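PDB 3RHG: putative phophotriesterase from Proteus mirabilis, which is probably a metal-dependent hydrolase of the phosphotriesterase family that acts on ester bonds and carries two zinc ions in each subunit. Local coordinates for residues 238-243 with 250-255; 230-235 with 266-271; 214-219 with 244-249. All coordinates share one frame; numbering follows the deposited sequence. Where two conformers were deposited one is given.

Contact 1. Residues 238-243 with 250-255. With BEZ (benzoic acid), chain D.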
loop_
_atom_site.group_PDB
_atom_site.type_symbol
_atom_site.label_atom_id
_atom_site.label_comp_id
_atom_site.label_asym_id
_atom_site.label_seq_id
_atom_site.Cartn_x
_atom_site.Cartn_y
_atom_site.Cartn_z
ATOM N N ASP A 238 -4.919 -23.793 7.051
ATOM C CA ASP A 238 -5.615 -24.849 7.784
ATOM C C ASP A 238 -6.948 -24.327 8.327
ATOM O O ASP A 238 -7.988 -24.993 8.225
ATOM C CB ASP A 238 -4.769 -25.412 8.943
ATOM C CG ASP A 238 -3.568 -26.232 8.468
ATOM O OD1 ASP A 238 -3.484 -26.546 7.264
ATOM O OD2 ASP A 238 -2.704 -26.592 9.316
ATOM N N TYR A 239 -6.913 -23.141 8.938
ATOM C CA TYR A 239 -8.134 -22.522 9.456
ATOM C C TYR A 239 -9.145 -22.266 8.333
ATOM O O TYR A 239 -10.336 -22.581 8.457
ATOM C CB TYR A 239 -7.780 -21.183 10.076
ATOM C CG TYR A 239 -8.955 -20.293 10.436
ATOM C CD1 TYR A 239 -9.767 -20.584 11.537
ATOM C CD2 TYR A 239 -9.217 -19.129 9.720
ATOM C CE1 TYR A 239 -10.822 -19.744 11.901
ATOM C CE2 TYR A 239 -10.278 -18.284 10.071
ATOM C CZ TYR A 239 -11.061 -18.590 11.180
ATOM O OH TYR A 239 -12.089 -17.744 11.569
ATOM N N GLN A 240 -8.689 -21.665 7.246
ATOM C CA GLN A 240 -9.621 -21.308 6.182
ATOM C C GLN A 240 -10.259 -22.548 5.549
ATOM O O GLN A 240 -11.469 -22.575 5.343
ATOM C CB GLN A 240 -8.971 -20.405 5.137
ATOM C CG GLN A 240 -8.561 -19.040 5.706
ATOM C CD GLN A 240 -8.447 -17.953 4.647
ATOM O OE1 GLN A 240 -8.073 -18.222 3.507
ATOM N NE2 GLN A 240 -8.788 -16.718 5.015
ATOM N N CYS A 241 -9.471 -23.579 5.276
ATOM C CA CYS A 241 -10.056 -24.826 4.762
ATOM C C CYS A 241 -11.014 -25.489 5.770
ATOM O O CYS A 241 -12.010 -26.105 5.377
ATOM C CB CYS A 241 -8.958 -25.801 4.320
ATOM S SG CYS A 241 -8.065 -25.199 2.884
ATOM N N LYS A 242 -10.720 -25.367 7.071
ATOM C CA LYS A 242 -11.603 -25.909 8.102
ATOM C C LYS A 242 -12.976 -25.222 8.008
ATOM O O LYS A 242 -14.025 -25.864 8.128
ATOM C CB LYS A 242 -10.980 -25.670 9.476
ATOM C CG LYS A 242 -11.614 -26.423 10.635
ATOM C CD LYS A 242 -10.847 -26.095 11.937
ATOM C CE LYS A 242 -10.844 -27.233 12.933
ATOM N NZ LYS A 242 -12.147 -27.381 13.628
ATOM N N MET A 243 -12.975 -23.913 7.762
ATOM C CA MET A 243 -14.234 -23.170 7.646
ATOM C C MET A 243 -14.958 -23.570 6.371
ATOM O O MET A 243 -16.164 -23.808 6.369
ATOM C CB MET A 243 -13.981 -21.659 7.645
ATOM C CG MET A 243 -13.361 -21.112 8.931
ATOM S SD MET A 243 -14.279 -21.511 10.441
ATOM C CE MET A 243 -13.307 -22.856 11.141
ATOM N N LEU A 250 -16.246 -18.035 2.289
ATOM C CA LEU A 250 -15.253 -17.113 2.818
ATOM C C LEU A 250 -15.246 -15.874 1.946
ATOM O O LEU A 250 -15.096 -15.966 0.734
ATOM C CB LEU A 250 -13.844 -17.733 2.870
ATOM C CG LEU A 250 -13.674 -18.867 3.888
ATOM C CD1 LEU A 250 -12.179 -19.253 3.979
ATOM C CD2 LEU A 250 -14.200 -18.482 5.262
ATOM N N GLU A 251 -15.387 -14.712 2.569
ATOM C CA GLU A 251 -15.405 -13.459 1.839
ATOM C C GLU A 251 -14.118 -12.687 2.100
ATOM O O GLU A 251 -13.776 -12.381 3.263
ATOM C CB GLU A 251 -16.610 -12.627 2.274
ATOM C CG GLU A 251 -16.694 -11.250 1.648
ATOM C CD GLU A 251 -17.974 -10.571 2.070
ATOM O OE1 GLU A 251 -17.999 -9.833 3.098
ATOM O OE2 GLU A 251 -18.984 -10.825 1.396
ATOM N N PHE A 252 -13.393 -12.407 1.019
ATOM C CA PHE A 252 -12.198 -11.590 1.034
ATOM C C PHE A 252 -12.667 -10.234 0.595
ATOM O O PHE A 252 -12.743 -9.943 -0.604
ATOM C CB PHE A 252 -11.126 -12.167 0.094
ATOM C CG PHE A 252 -10.534 -13.467 0.588
ATOM C CD1 PHE A 252 -9.284 -13.490 1.202
ATOM C CD2 PHE A 252 -11.239 -14.662 0.451
ATOM C CE1 PHE A 252 -8.739 -14.696 1.677
ATOM C CE2 PHE A 252 -10.716 -15.873 0.906
ATOM C CZ PHE A 252 -9.452 -15.900 1.512
ATOM N N ASP A 253 -13.045 -9.412 1.569
ATOM C CA ASP A 253 -13.682 -8.144 1.265
ATOM C C ASP A 253 -12.788 -6.940 1.596
ATOM O O ASP A 253 -13.277 -5.806 1.650
ATOM C CB ASP A 253 -15.018 -8.042 2.026
ATOM C CG ASP A 253 -14.884 -8.424 3.479
ATOM O OD1 ASP A 253 -13.841 -8.087 4.053
ATOM O OD2 ASP A 253 -15.783 -9.099 4.031
ATOM N N MET A 254 -11.481 -7.165 1.768
ATOM C CA MET A 254 -10.564 -6.060 2.108
ATOM C C MET A 254 -9.567 -5.875 0.980
ATOM O O MET A 254 -8.448 -5.401 1.176
ATOM C CB MET A 254 -9.858 -6.335 3.432
ATOM C CG MET A 254 -10.851 -6.502 4.563
ATOM S SD MET A 254 -10.169 -7.285 6.050
ATOM C CE MET A 254 -9.010 -6.050 6.604
ATOM N N ILE A 255 -9.984 -6.252 -0.229
ATOM C CA ILE A 255 -9.038 -6.254 -1.335
ATOM C C ILE A 255 -8.751 -4.835 -1.763
ATOM O O ILE A 255 -9.667 -4.105 -2.157
ATOM C CB ILE A 255 -9.573 -7.121 -2.507
ATOM C CG1 ILE A 255 -9.628 -8.586 -2.057
ATOM C CG2 ILE A 255 -8.676 -6.980 -3.776
ATOM C CD1 ILE A 255 -10.312 -9.508 -3.056
HETATM C C BEZ D . -11.942 -4.221 11.696
HETATM O O1 BEZ D . -12.455 -5.252 12.180
HETATM O O2 BEZ D . -11.462 -3.350 12.460
HETATM C C1 BEZ D . -11.892 -4.014 10.216
HETATM C C2 BEZ D . -12.544 -4.892 9.346
HETATM C C3 BEZ D . -12.496 -4.670 7.970
HETATM C C4 BEZ D . -11.783 -3.592 7.463
HETATM C C5 BEZ D . -11.125 -2.728 8.334
HETATM C C6 BEZ D . -11.178 -2.928 9.710
#

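Contact 2. Residues 230-235 with 266-271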
loop_
_atom_site.group_PDB
_atom_site.type_symbol
_atom_site.label_atom_id
_atom_site.label_comp_id
_atom_site.label_asym_id
_atom_site.label_seq_id
_atom_site.Cartn_x
_atom_site.Cartn_y
_atom_site.Cartn_z
ATOM N N SER A 230 -12.279 -12.319 5.910
ATOM C CA SER A 230 -11.444 -13.500 5.938
ATOM C C SER A 230 -10.012 -13.157 5.508
ATOM O O SER A 230 -9.106 -13.972 5.698
ATOM C CB SER A 230 -12.029 -14.577 5.009
ATOM O OG SER A 230 -13.312 -15.007 5.463
ATOM N N ASP A 231 -9.808 -11.965 4.932
ATOM C CA ASP A 231 -8.511 -11.633 4.325
ATOM C C ASP A 231 -7.325 -11.811 5.289
ATOM O O ASP A 231 -6.307 -12.384 4.910
ATOM C CB ASP A 231 -8.486 -10.208 3.730
ATOM C CG ASP A 231 -9.777 -9.846 2.988
ATOM O OD1 ASP A 231 -9.664 -9.386 1.832
ATOM O OD2 ASP A 231 -10.892 -10.014 3.556
ATOM N N PRO A 232 -7.438 -11.312 6.541
ATOM C CA PRO A 232 -6.236 -11.387 7.383
ATOM C C PRO A 232 -5.896 -12.794 7.865
ATOM O O PRO A 232 -4.848 -12.971 8.500
ATOM C CB PRO A 232 -6.575 -10.467 8.577
ATOM C CG PRO A 232 -7.677 -9.558 8.058
ATOM C CD PRO A 232 -8.493 -10.496 7.178
ATOM N N SER A 233 -6.766 -13.777 7.596
ATOM C CA SER A 233 -6.422 -15.164 7.895
ATOM C C SER A 233 -5.968 -15.931 6.653
ATOM O O SER A 233 -5.861 -17.158 6.675
ATOM C CB SER A 233 -7.545 -15.897 8.631
ATOM O OG SER A 233 -8.750 -15.939 7.874
ATOM N N GLY A 234 -5.649 -15.196 5.592
ATOM C CA GLY A 234 -5.349 -15.845 4.298
ATOM C C GLY A 234 -4.089 -16.722 4.339
ATOM O O GLY A 234 -3.970 -17.668 3.536
ATOM N N LYS A 235 -3.151 -16.448 5.257
ATOM C CA LYS A 235 -1.938 -17.274 5.389
ATOM C C LYS A 235 -2.244 -18.559 6.160
ATOM O O LYS A 235 -1.494 -19.547 6.099
ATOM C CB LYS A 235 -0.822 -16.500 6.105
ATOM C CG LYS A 235 -0.274 -15.324 5.319
ATOM C CD LYS A 235 0.601 -14.436 6.193
ATOM C CE LYS A 235 1.117 -13.234 5.426
ATOM N NZ LYS A 235 1.960 -13.635 4.262
ATOM N N ALA A 266 -2.637 -4.706 10.662
ATOM C CA ALA A 266 -2.403 -4.152 9.338
ATOM C C ALA A 266 -3.104 -5.010 8.306
ATOM O O ALA A 266 -3.267 -6.221 8.489
ATOM C CB ALA A 266 -0.904 -4.075 9.040
ATOM N N ALA A 267 -3.521 -4.391 7.209
ATOM C CA ALA A 267 -4.328 -5.149 6.251
ATOM C C ALA A 267 -3.405 -5.980 5.370
ATOM O O ALA A 267 -2.339 -5.483 4.985
ATOM C CB ALA A 267 -5.179 -4.208 5.400
ATOM N N PRO A 268 -3.805 -7.204 5.004
ATOM C CA PRO A 268 -2.954 -7.934 4.049
ATOM C C PRO A 268 -2.808 -7.166 2.751
ATOM O O PRO A 268 -3.721 -6.440 2.350
ATOM C CB PRO A 268 -3.701 -9.252 3.787
ATOM C CG PRO A 268 -4.951 -9.189 4.568
ATOM C CD PRO A 268 -4.986 -7.967 5.437
ATOM N N SER A 269 -1.668 -7.339 2.086
ATOM C CA SER A 269 -1.463 -6.675 0.817
ATOM C C SER A 269 -2.304 -7.362 -0.246
ATOM O O SER A 269 -2.753 -8.497 -0.066
ATOM C CB SER A 269 0.004 -6.732 0.405
ATOM O OG SER A 269 0.365 -8.056 0.058
ATOM N N VAL A 270 -2.530 -6.661 -1.350
ATOM C CA VAL A 270 -3.222 -7.258 -2.481
ATOM C C VAL A 270 -2.530 -8.544 -2.920
ATOM O O VAL A 270 -3.193 -9.561 -3.119
ATOM C CB VAL A 270 -3.368 -6.267 -3.653
ATOM C CG1 VAL A 270 -3.926 -6.986 -4.875
ATOM C CG2 VAL A 270 -4.281 -5.072 -3.242
ATOM N N MET A 271 -1.204 -8.512 -3.085
ATOM C CA MET A 271 -0.497 -9.720 -3.518
ATOM C C MET A 271 -0.628 -10.860 -2.509
ATOM O O MET A 271 -0.689 -12.020 -2.907
ATOM C CB MET A 271 0.984 -9.442 -3.826
ATOM C CG MET A 271 1.214 -8.575 -5.057
ATOM S SD MET A 271 0.338 -9.118 -6.541
ATOM C CE MET A 271 1.163 -10.655 -6.901
#

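Contact 3. Residues 214-219 with 244-249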
loop_
_atom_site.group_PDB
_atom_site.type_symbol
_atom_site.label_atom_id
_atom_site.label_comp_id
_atom_site.label_asym_id
_atom_site.label_seq_id
_atom_site.Cartn_x
_atom_site.Cartn_y
_atom_site.Cartn_z
ATOM N N LEU A 214 -24.145 -20.817 14.573
ATOM C CA LEU A 214 -25.009 -20.689 13.402
ATOM C C LEU A 214 -25.414 -22.029 12.833
ATOM O O LEU A 214 -26.565 -22.207 12.444
ATOM C CB LEU A 214 -24.336 -19.867 12.291
ATOM C CG LEU A 214 -24.152 -18.388 12.622
ATOM C CD1 LEU A 214 -23.332 -17.693 11.512
ATOM C CD2 LEU A 214 -25.536 -17.726 12.799
ATOM N N LEU A 215 -24.458 -22.954 12.750
ATOM C CA LEU A 215 -24.713 -24.214 12.056
ATOM C C LEU A 215 -25.180 -25.309 13.013
ATOM O O LEU A 215 -26.214 -25.923 12.788
ATOM C CB LEU A 215 -23.484 -24.672 11.259
ATOM C CG LEU A 215 -22.868 -23.612 10.339
ATOM C CD1 LEU A 215 -21.675 -24.195 9.554
ATOM C CD2 LEU A 215 -23.943 -23.078 9.376
ATOM N N THR A 216 -24.412 -25.564 14.072
ATOM C CA THR A 216 -24.698 -26.678 14.962
ATOM C C THR A 216 -25.928 -26.386 15.812
ATOM O O THR A 216 -26.850 -27.200 15.882
ATOM C CB THR A 216 -23.475 -27.010 15.851
ATOM O OG1 THR A 216 -22.310 -27.142 15.018
ATOM C CG2 THR A 216 -23.685 -28.319 16.606
ATOM N N GLU A 217 -25.952 -25.213 16.435
ATOM C CA GLU A 217 -27.039 -24.857 17.341
ATOM C C GLU A 217 -28.296 -24.376 16.599
ATOM O O GLU A 217 -29.405 -24.897 16.836
ATOM C CB GLU A 217 -26.575 -23.797 18.360
ATOM C CG GLU A 217 -27.682 -23.365 19.316
ATOM C CD GLU A 217 -27.284 -22.219 20.229
ATOM O OE1 GLU A 217 -26.073 -21.913 20.347
ATOM O OE2 GLU A 217 -28.192 -21.613 20.839
ATOM N N MET A 218 -28.129 -23.391 15.715
ATOM C CA MET A 218 -29.291 -22.766 15.064
ATOM C C MET A 218 -29.750 -23.491 13.794
ATOM O O MET A 218 -30.850 -23.236 13.305
ATOM C CB MET A 218 -29.033 -21.293 14.751
ATOM C CG MET A 218 -28.650 -20.458 15.989
ATOM S SD MET A 218 -29.795 -20.555 17.418
ATOM C CE MET A 218 -31.199 -19.597 16.782
ATOM N N GLY A 219 -28.925 -24.391 13.271
ATOM C CA GLY A 219 -29.335 -25.179 12.095
ATOM C C GLY A 219 -29.428 -24.409 10.792
ATOM O O GLY A 219 -30.216 -24.781 9.911
ATOM N N LEU A 244 -14.215 -23.623 5.275
ATOM C CA LEU A 244 -14.827 -23.988 3.996
ATOM C C LEU A 244 -15.422 -25.388 4.069
ATOM O O LEU A 244 -16.474 -25.670 3.469
ATOM C CB LEU A 244 -13.804 -23.886 2.873
ATOM C CG LEU A 244 -13.326 -22.456 2.533
ATOM C CD1 LEU A 244 -11.945 -22.455 1.843
ATOM C CD2 LEU A 244 -14.353 -21.737 1.669
ATOM N N ASP A 245 -14.758 -26.275 4.807
ATOM C CA ASP A 245 -15.247 -27.652 4.896
ATOM C C ASP A 245 -16.578 -27.730 5.647
ATOM O O ASP A 245 -17.324 -28.701 5.497
ATOM C CB ASP A 245 -14.208 -28.569 5.536
ATOM C CG ASP A 245 -13.074 -28.903 4.607
ATOM O OD1 ASP A 245 -13.212 -28.656 3.387
ATOM O OD2 ASP A 245 -12.045 -29.427 5.098
ATOM N N ARG A 246 -16.885 -26.698 6.440
ATOM C CA ARG A 246 -18.172 -26.624 7.113
ATOM C C ARG A 246 -19.273 -26.077 6.202
ATOM O O ARG A 246 -20.449 -26.027 6.584
ATOM C CB ARG A 246 -18.073 -25.842 8.445
ATOM C CG ARG A 246 -17.100 -26.506 9.422
ATOM C CD ARG A 246 -17.082 -25.842 10.794
ATOM N NE ARG A 246 -18.338 -26.066 11.482
ATOM C CZ ARG A 246 -18.566 -25.709 12.743
ATOM N NH1 ARG A 246 -17.600 -25.106 13.439
ATOM N NH2 ARG A 246 -19.753 -25.956 13.298
ATOM N N GLY A 247 -18.894 -25.675 4.989
ATOM C CA GLY A 247 -19.896 -25.390 3.962
ATOM C C GLY A 247 -20.172 -23.921 3.682
ATOM O O GLY A 247 -20.944 -23.598 2.780
ATOM N N VAL A 248 -19.542 -23.024 4.447
ATOM C CA VAL A 248 -19.832 -21.604 4.341
ATOM C C VAL A 248 -18.970 -20.926 3.285
ATOM O O VAL A 248 -18.003 -21.519 2.781
ATOM C CB VAL A 248 -19.632 -20.880 5.703
ATOM C CG1 VAL A 248 -20.538 -21.525 6.760
ATOM C CG2 VAL A 248 -18.135 -20.842 6.105
ATOM N N TRP A 249 -19.311 -19.677 2.967
ATOM C CA TRP A 249 -18.519 -18.869 2.057
ATOM C C TRP A 249 -17.459 -18.097 2.821
ATOM O O TRP A 249 -17.741 -17.555 3.904
ATOM C CB TRP A 249 -19.413 -17.855 1.341
ATOM C CG TRP A 249 -20.467 -18.444 0.469
ATOM C CD1 TRP A 249 -21.682 -18.933 0.859
ATOM C CD2 TRP A 249 -20.417 -18.588 -0.965
ATOM N NE1 TRP A 249 -22.394 -19.371 -0.242
ATOM C CE2 TRP A 249 -21.651 -19.144 -1.371
ATOM C CE3 TRP A 249 -19.474 -18.246 -1.938
ATOM C CZ2 TRP A 249 -21.943 -19.431 -2.717
ATOM C CZ3 TRP A 249 -19.761 -18.540 -3.285
ATOM C CH2 TRP A 249 -21.000 -19.103 -3.654
#

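Contact 1. Residues 238-243 with 250-255
Q240, M243 and L250 make the apolar part of this contact, in which helix 237-245 lies against strand 249-252, the strand it leads into. L250 turns its side chain up to the helix and divides its two methyls: CD1 lies 3.6 Å from Q240 CB, while CD2 is 4.0 Å from M243 CB. A branched leucine suits the place because one residue meets two positions on the inner side of the helix, three residues apart. M243 contributes mainly its CB, since its chain bends away beyond that atom.

The polar part is the meeting of Q240 with F252. Extended beyond CG (chi2 -157°), the glutamine carries its amide past L250 to the ring, and OE1 comes to 3.4 Å from F252 CZ. The oxygen lies at the ring edge, near the ring plane, and the amide and ring planes stand 82° apart. An oxygen here faces the slightly positive rim of C-H groups, so the approach is probably mildly favourable. The other amide atom, NE2, is hydrogen-bonded to S233, which helps to fix the rotation of the group and gives the buried amide a polar partner.

Further along, past the strand, M254 places CE 3.8 Å from C4 of the bound benzoic acid, and D253 OD1 is hydrogen-bonded to ND1 of the zinc ligand H229. The contact joins the helix and second strand of the beta-alpha-beta unit 225-227, 237-245, 249-252 of a (beta/alpha)8 barrel: the axes of segments 238-243 and 250-252 approach to 10.6 Å, with 129° between their N-to-C directions, and helix 270-282 packs on Q240 and F252 through L280.

Contact 2. Residues 230-235 with 266-271
Chi1 of D231 (-41°) turns CG to the backbone N side, so that the carboxylate goes to M254 and D253, while CB itself meets P268 CG at 3.8 Å. P268, with a C-gamma endo pucker, directs CG into the backbone of a loop on the C-terminal, active-site side of the (beta/alpha)8 barrel. Residues 230-235 follow strand 225-227 and the zinc ligand H229; residues 266-271 lead into helix 270-282.

Van der Waals packing carries the contact. CG of P268 is 3.5 Å from D231 O and 3.8 Å from P232 CA, so the ring rests on the peptide link between these two residues. The proline rings cross obliquely, with P232 CG 4.1 Å from P268 CD. Rigid rings suit both loops: P232 sits in a short 3-10 turn that matches its restricted phi, and P268 offers a compact apolar knob with little freedom to move.

D231 O also accepts the backbone N-H of G234 at 3.0 Å, and glycine keeps any side chain away from that carbonyl. The carboxylate of D231 is held by backbone, OD1 taking the N-H of M254 and OD2 making a weak bond with that of D253; it thereby ties this loop to the one after strand 249-252. S269, the N-cap of helix 270-282, bonds through OG to the backbone N of D272, and the next residue, V270, packs on Y60 of the second subunit.

S233 closes the turn twice over: its backbone N and its OG, each 3.0 Å away, approach S230 O from the same face, with OG tilted 25° from the carbonyl plane.

Contact 3. Residues 214-219 with 244-249
Mixed apolar and polar packing, led by L215 and R246, joins two neighbouring helix ends on the N-terminal side of the (beta/alpha)8 barrel. The last part of helix 207-217 lies beside the turn that takes helix 237-245 into strand 249-252.

The methyl CD1 of L215 is the apolar link. It lies 3.7 Å from R246 O, 4.1 Å from R246 CB and 4.0 Å from V248 CG1, and the same leucine side chain packs inward on I225 and P222. V248 points toward helix 207-217, and chi1 of -58° makes CG1 the branch that meets L215 CD1; a beta-branched residue suits a position where the chain is already straightening into a strand.

A glycine with positive phi follows each helix, G219 the first and G247 the second, in a region glycine enters easily; the N-H of G247 still bonds to L244 O at 2.9 Å. Q288 NE2 is hydrogen-bonded to both L244 O and V248 O.

An arginine suits position 246 because its aliphatic part can pack while its charge reaches further. Bent at chi3 (68°), R246 sends NH1 to salt bridges with D208 and D212, one turn apart on helix 207-217. T216, a turn further on, puts OG1 near the plane and at the edge of the guanidinium group, 3.3 Å from R246 NH2, but at too poor an angle for a hydrogen bond.

In the fold
All three contacts belong to one sector of the (beta/alpha)8 barrel, around strands 225-227 and 249-252. Along the chain the segments come in the order 214-219, 230-235, 238-243, 244-249, 250-255 and 266-271. Contacts 1 and 3 share helix 237-245, with centres about 14 Å apart, and touch where L250 CG packs on L244 CD2. Contacts 1 and 2, about 9 Å between centres, are joined by polar bonds of the 230-235 loop. Contacts 2 and 3, with centres about 23 Å apart, do not touch. Contact 1 thus connects, within this sector, the helix-end packing of contact 3, away from the annotated sites, to contact 2 beside the zinc and benzoic acid sites.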